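Local coordinates for Ro sixty-related protein, RSR (Deinococcus radiodurans, PDB 2NVO), which binds small RNAs that accumulate during recovery from ultraviolet irradiation and contributes to the ultraviolet resistance of the bacterium, at residues G279-R283 / V284-T288; P341-V344 / D345-E349. All coordinates share one frame; numbering follows the deposited sequence.

Contact 1: G279-R283 / V284-T288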
ATOM      1  N   GLY A 279       4.578 -16.339 -11.130  1.00 25.77           N
ATOM      2  CA  GLY A 279       5.661 -16.354 -12.102  1.00 18.19           C
ATOM      3  C   GLY A 279       6.859 -17.129 -11.585  1.00 21.22           C
ATOM      4  O   GLY A 279       7.435 -17.963 -12.290  1.00 26.07           O
ATOM      5  N   ASN A 280       7.232 -16.852 -10.345  1.00 19.07           N
ATOM      6  CA  ASN A 280       8.299 -17.578  -9.671  1.00 27.78           C
ATOM      7  C   ASN A 280       8.088 -19.096  -9.634  1.00 30.38           C
ATOM      8  O   ASN A 280       9.046 -19.854  -9.480  1.00 30.31           O
ATOM      9  CB  ASN A 280       8.471 -17.044  -8.245  1.00 28.20           C
ATOM     10  CG  ASN A 280       9.274 -15.749  -8.195  1.00 34.79           C
ATOM     11  OD1 ASN A 280       9.994 -15.419  -9.136  1.00 33.50           O
ATOM     12  ND2 ASN A 280       9.158 -15.017  -7.091  1.00 33.09           N
ATOM     13  N   LEU A 281       6.832 -19.527  -9.771  1.00 25.37           N
ATOM     14  CA  LEU A 281       6.469 -20.941  -9.719  1.00 20.93           C
ATOM     15  C   LEU A 281       6.491 -21.552 -11.109  1.00 26.52           C
ATOM     16  O   LEU A 281       6.806 -22.729 -11.283  1.00 26.51           O
ATOM     17  CB  LEU A 281       5.076 -21.092  -9.098  1.00 26.94           C
ATOM     18  CG  LEU A 281       5.038 -20.764  -7.604  1.00 20.74           C
ATOM     19  CD1 LEU A 281       3.638 -20.411  -7.111  1.00 27.09           C
ATOM     20  CD2 LEU A 281       5.605 -21.929  -6.815  1.00 32.14           C
ATOM     21  N   GLY A 282       6.155 -20.746 -12.106  1.00 21.46           N
ATOM     22  CA  GLY A 282       6.231 -21.197 -13.476  1.00 26.11           C
ATOM     23  C   GLY A 282       7.691 -21.364 -13.845  1.00 31.77           C
ATOM     24  O   GLY A 282       8.047 -22.243 -14.639  1.00 28.34           O
ATOM     25  N   ARG A 283       8.527 -20.514 -13.248  1.00 31.13           N
ATOM     26  CA  ARG A 283       9.946 -20.440 -13.578  1.00 32.66           C
ATOM     27  C   ARG A 283      10.687 -21.628 -12.992  1.00 33.35           C
ATOM     28  O   ARG A 283      11.304 -22.399 -13.726  1.00 37.73           O
ATOM     29  CB  ARG A 283      10.555 -19.140 -13.043  1.00 33.79           C
ATOM     30  CG  ARG A 283      11.963 -18.863 -13.559  1.00 38.54           C
ATOM     31  CD  ARG A 283      12.562 -17.600 -12.949  1.00 35.73           C
ATOM     32  NE  ARG A 283      13.044 -17.794 -11.584  1.00 32.39           N
ATOM     33  CZ  ARG A 283      12.566 -17.140 -10.531  1.00 31.00           C
ATOM     34  NH1 ARG A 283      11.592 -16.262 -10.700  1.00 37.66           N
ATOM     35  NH2 ARG A 283      13.055 -17.361  -9.316  1.00 29.95           N
ATOM     36  N   VAL A 284      10.607 -21.771 -11.672  1.00 36.65           N
ATOM     37  CA  VAL A 284      11.227 -22.887 -10.961  1.00 36.67           C
ATOM     38  C   VAL A 284      10.565 -24.237 -11.241  1.00 40.68           C
ATOM     39  O   VAL A 284      10.762 -25.184 -10.482  1.00 41.63           O
ATOM     40  CB  VAL A 284      11.224 -22.654  -9.450  1.00 39.86           C
ATOM     41  CG1 VAL A 284      11.819 -21.300  -9.133  1.00 41.77           C
ATOM     42  CG2 VAL A 284       9.815 -22.749  -8.909  1.00 39.36           C
ATOM     43  N   GLY A 285       9.784 -24.318 -12.319  1.00 35.99           N
ATOM     44  CA  GLY A 285       9.269 -25.584 -12.817  1.00 34.61           C
ATOM     45  C   GLY A 285       8.207 -26.284 -11.977  1.00 37.76           C
ATOM     46  O   GLY A 285       7.943 -27.475 -12.160  1.00 37.50           O
ATOM     47  N   VAL A 286       7.591 -25.547 -11.064  1.00 30.67           N
ATOM     48  CA  VAL A 286       6.536 -26.097 -10.222  1.00 33.69           C
ATOM     49  C   VAL A 286       5.132 -26.048 -10.874  1.00 32.97           C
ATOM     50  O   VAL A 286       4.314 -26.957 -10.697  1.00 30.11           O
ATOM     51  CB  VAL A 286       6.490 -25.356  -8.879  1.00 27.81           C
ATOM     52  CG1 VAL A 286       5.175 -25.633  -8.161  1.00 30.52           C
ATOM     53  CG2 VAL A 286       7.678 -25.739  -8.022  1.00 35.07           C
ATOM     54  N   LEU A 287       4.868 -24.988 -11.632  1.00 27.85           N
ATOM     55  CA  LEU A 287       3.534 -24.706 -12.150  1.00 20.41           C
ATOM     56  C   LEU A 287       3.541 -24.693 -13.678  1.00 27.02           C
ATOM     57  O   LEU A 287       3.840 -23.668 -14.299  1.00 24.29           O
ATOM     58  CB  LEU A 287       3.079 -23.349 -11.591  1.00 26.34           C
ATOM     59  CG  LEU A 287       1.666 -22.780 -11.723  1.00 21.65           C
ATOM     60  CD1 LEU A 287       0.587 -23.705 -11.114  1.00 19.61           C
ATOM     61  CD2 LEU A 287       1.623 -21.429 -11.033  1.00 20.72           C
ATOM     62  N   THR A 288       3.220 -25.832 -14.287  1.00 20.64           N
ATOM     63  CA  THR A 288       3.321 -25.993 -15.738  1.00 27.75           C
ATOM     64  C   THR A 288       2.062 -26.610 -16.330  1.00 27.49           C
ATOM     65  O   THR A 288       1.384 -27.387 -15.673  1.00 31.20           O
ATOM     66  CB  THR A 288       4.537 -26.866 -16.124  1.00 32.45           C
ATOM     67  OG1 THR A 288       4.240 -28.250 -15.880  1.00 32.16           O
ATOM     68  CG2 THR A 288       5.756 -26.458 -15.308  1.00 32.03           C
TER

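Contact 2: P341-V344 / D345-E349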
ATOM      1  N   PRO A 341      -2.797 -21.472 -18.797  1.00 19.61           N
ATOM      2  CA  PRO A 341      -4.021 -20.765 -19.187  1.00 22.81           C
ATOM      3  C   PRO A 341      -5.128 -20.836 -18.142  1.00 21.88           C
ATOM      4  O   PRO A 341      -5.727 -19.811 -17.824  1.00 19.45           O
ATOM      5  CB  PRO A 341      -4.444 -21.485 -20.466  1.00 22.22           C
ATOM      6  CG  PRO A 341      -3.156 -21.970 -21.045  1.00 22.30           C
ATOM      7  CD  PRO A 341      -2.339 -22.391 -19.852  1.00 23.62           C
ATOM      8  N   ARG A 342      -5.397 -22.019 -17.602  1.00 20.01           N
ATOM      9  CA  ARG A 342      -6.500 -22.140 -16.651  1.00 20.25           C
ATOM     10  C   ARG A 342      -6.212 -21.409 -15.334  1.00 14.75           C
ATOM     11  O   ARG A 342      -7.131 -21.119 -14.575  1.00 16.32           O
ATOM     12  CB  ARG A 342      -6.879 -23.618 -16.427  1.00 19.78           C
ATOM     13  CG  ARG A 342      -7.742 -24.196 -17.553  1.00 24.65           C
ATOM     14  CD  ARG A 342      -8.022 -25.700 -17.395  1.00 23.58           C
ATOM     15  NE  ARG A 342      -8.876 -25.958 -16.246  1.00 22.82           N
ATOM     16  CZ  ARG A 342      -8.444 -26.440 -15.091  1.00 19.58           C
ATOM     17  NH1 ARG A 342      -7.164 -26.745 -14.943  1.00 19.89           N
ATOM     18  NH2 ARG A 342      -9.297 -26.633 -14.092  1.00 16.35           N
ATOM     19  N   VAL A 343      -4.941 -21.118 -15.059  1.00 12.42           N
ATOM     20  CA  VAL A 343      -4.583 -20.308 -13.889  1.00 13.44           C
ATOM     21  C   VAL A 343      -4.888 -18.846 -14.204  1.00 15.74           C
ATOM     22  O   VAL A 343      -5.478 -18.138 -13.394  1.00 12.25           O
ATOM     23  CB  VAL A 343      -3.093 -20.468 -13.481  1.00 14.83           C
ATOM     24  CG1 VAL A 343      -2.704 -19.468 -12.410  1.00 11.73           C
ATOM     25  CG2 VAL A 343      -2.809 -21.897 -12.981  1.00 12.98           C
ATOM     26  N   VAL A 344      -4.491 -18.408 -15.396  1.00 14.84           N
ATOM     27  CA  VAL A 344      -4.888 -17.086 -15.878  1.00 18.45           C
ATOM     28  C   VAL A 344      -6.396 -16.929 -15.784  1.00 15.41           C
ATOM     29  O   VAL A 344      -6.900 -15.906 -15.326  1.00 15.32           O
ATOM     30  CB  VAL A 344      -4.442 -16.861 -17.329  1.00 16.51           C
ATOM     31  CG1 VAL A 344      -5.153 -15.639 -17.912  1.00 21.54           C
ATOM     32  CG2 VAL A 344      -2.935 -16.702 -17.383  1.00 14.33           C
ATOM     33  N   ASP A 345      -7.113 -17.970 -16.200  1.00 20.12           N
ATOM     34  CA  ASP A 345      -8.574 -17.996 -16.122  1.00 17.27           C
ATOM     35  C   ASP A 345      -9.082 -17.838 -14.697  1.00 16.60           C
ATOM     36  O   ASP A 345     -10.069 -17.155 -14.453  1.00 16.76           O
ATOM     37  CB  ASP A 345      -9.123 -19.320 -16.662  1.00 21.33           C
ATOM     38  CG  ASP A 345      -9.271 -19.334 -18.168  1.00 27.20           C
ATOM     39  OD1 ASP A 345      -9.263 -18.249 -18.792  1.00 32.19           O
ATOM     40  OD2 ASP A 345      -9.405 -20.446 -18.725  1.00 34.18           O
ATOM     41  N   ALA A 346      -8.440 -18.519 -13.757  1.00 17.21           N
ATOM     42  CA  ALA A 346      -8.902 -18.494 -12.372  1.00 15.06           C
ATOM     43  C   ALA A 346      -8.717 -17.096 -11.786  1.00 13.44           C
ATOM     44  O   ALA A 346      -9.468 -16.653 -10.907  1.00 11.13           O
ATOM     45  CB  ALA A 346      -8.139 -19.499 -11.561  1.00 13.26           C
ATOM     46  N   LEU A 347      -7.676 -16.423 -12.251  1.00 13.07           N
ATOM     47  CA  LEU A 347      -7.406 -15.050 -11.822  1.00 11.27           C
ATOM     48  C   LEU A 347      -8.495 -14.091 -12.304  1.00 11.91           C
ATOM     49  O   LEU A 347      -8.809 -13.104 -11.633  1.00 12.39           O
ATOM     50  CB  LEU A 347      -6.012 -14.625 -12.264  1.00 10.54           C
ATOM     51  CG  LEU A 347      -4.908 -15.346 -11.484  1.00  8.95           C
ATOM     52  CD1 LEU A 347      -3.580 -15.152 -12.173  1.00 12.62           C
ATOM     53  CD2 LEU A 347      -4.841 -14.853 -10.056  1.00  8.01           C
ATOM     54  N   GLU A 348      -9.093 -14.392 -13.449  1.00 14.50           N
ATOM     55  CA  GLU A 348     -10.231 -13.614 -13.918  1.00 15.42           C
ATOM     56  C   GLU A 348     -11.419 -13.825 -13.005  1.00 15.15           C
ATOM     57  O   GLU A 348     -12.195 -12.902 -12.771  1.00 13.74           O
ATOM     58  CB  GLU A 348     -10.582 -13.944 -15.372  1.00 18.57           C
ATOM     59  CG  GLU A 348      -9.643 -13.284 -16.365  1.00 19.28           C
ATOM     60  CD  GLU A 348      -9.730 -13.864 -17.766  1.00 22.01           C
ATOM     61  OE1 GLU A 348     -10.852 -14.019 -18.289  1.00 31.79           O
ATOM     62  OE2 GLU A 348      -8.663 -14.156 -18.350  1.00 31.53           O
ATOM     63  N   GLU A 349     -11.549 -15.037 -12.467  1.00 14.82           N
ATOM     64  CA  GLU A 349     -12.609 -15.326 -11.516  1.00 14.11           C
ATOM     65  C   GLU A 349     -12.355 -14.669 -10.162  1.00 13.13           C
ATOM     66  O   GLU A 349     -13.280 -14.158  -9.543  1.00 15.64           O
ATOM     67  CB  GLU A 349     -12.802 -16.849 -11.339  1.00 18.02           C
ATOM     68  CG  GLU A 349     -13.981 -17.191 -10.433  1.00 17.97           C
ATOM     69  CD  GLU A 349     -14.187 -18.695 -10.232  1.00 24.88           C
ATOM     70  OE1 GLU A 349     -13.709 -19.481 -11.069  1.00 20.70           O
ATOM     71  OE2 GLU A 349     -14.838 -19.079  -9.236  1.00 29.32           O
TER

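Contact 1: G279-R283 / V284-T288
Leu281, in the last turn of helix 271-283, packs back on Val286 and Leu287 just after the chain has turned out of the helix. Its CB lies 3.9 Å from Leu287 CB, and Leu287 CD2 comes against the same CB. With CG anti to the carbonyl carbon (chi1 -70°), the chain then runs out to CD2, which sits 4.0 Å from Val286 CG1 and also meets Val286 CB, the two side chains crossing at a slant.

The backbone of Leu281 is held at the same place. Its O accepts Val286 N at 2.9 Å, nearly in line with the carbonyl, and Leu287 N at 3.0 Å, which comes from above the carbonyl plane, so one oxygen at the helix end is gripped twice. The 6→1 bond from Val286 N, the apolar pair of Leu281 and Val286 and the positive phi of Gly285 (70°) resemble a Schellman motif, although Gly285 N stays 3.6 Å from Gly282 O; glycine suits the turning position because it adopts this backbone shape without strain. Val284 N still reaches back to Asn280 O, but at 3.3 Å the bond is weak. Gly282 CA lies 3.5 Å from Leu287 O in a C-H...O contact.

Branched apolar residues fit here because both neighbouring helices offer cover. Tyr262 of helix 259-266 touches Leu281 and Val284, and Arg263 meets Val286, while Leu287 lies on Val295 and Val298 of helix 292-302.

Contact 2: P341-V344 / D345-E349
The opening turns of an amphipathic alpha-helix, 341-354, in the helical TROVE part of the protein, make up this contact. Each bond joins residues four apart. Asp345 N donates to Pro341 O at 2.8 Å, and Leu347 N to Val343 O at 3.0 Å. Ala346 N meets Arg342 O at 3.0 Å, and Glu348 N continues the series to Val344 O with a longer bond. Proline suits the first turn because an N-H there would have no carbonyl of a preceding turn to bond, so nothing is lost by lacking one, while its own carbonyl still accepts.

The buried flank is made of short and branched apolar groups. Val343 CG1 and Leu347 CD1 pack loosely at 4.4 Å, and both side chains also touch other parts of the helical domain: Val343 meets Tyr325 and Leu302, Leu347 meets Leu275 and Leu278. Leu347 has CG anti to its carbonyl carbon (chi1 -70°), which brings that atom to 3.4 Å from Val343 O, beside the oxygen that accepts Leu347 N. Ala346 is small enough to sit buried against Thr303.

On the exposed flank, Asp345 lays its CB 3.4 Å from Arg342 O. Its OD2 is 6.1 Å from Arg342 NE, so the two charges are not in contact, although an acidic group this near the start of a helix would probably be favoured by the helix dipole. Glu348 crosses Val344 obliquely, its chain extended beyond CG; OE2, which also has a long, weak ion pair with Arg322, rests 3.8 Å from Val344 CG1.

Contact 1 finishes a helix and contact 2 begins one, and their centres lie 15 Å apart. They meet directly where Leu287 CD1 packs against Val343 CG2 at 4.3 Å, joining the loop after helix 271-283 to the buried flank of helix 341-354. Two helices serve both: Leu278 of helix 271-283 touches Leu287 and Leu347, and Val295 of helix 292-302 touches Leu287 and Arg342. Both contacts thus belong to one stretch of helix packing in the TROVE horseshoe. Their centres lie about 26 Å and 24 Å from the centre of the chain, and both contacts lie away from the calcium site of Ser372, Ser374 and Glu467 in the VWFA-like domain.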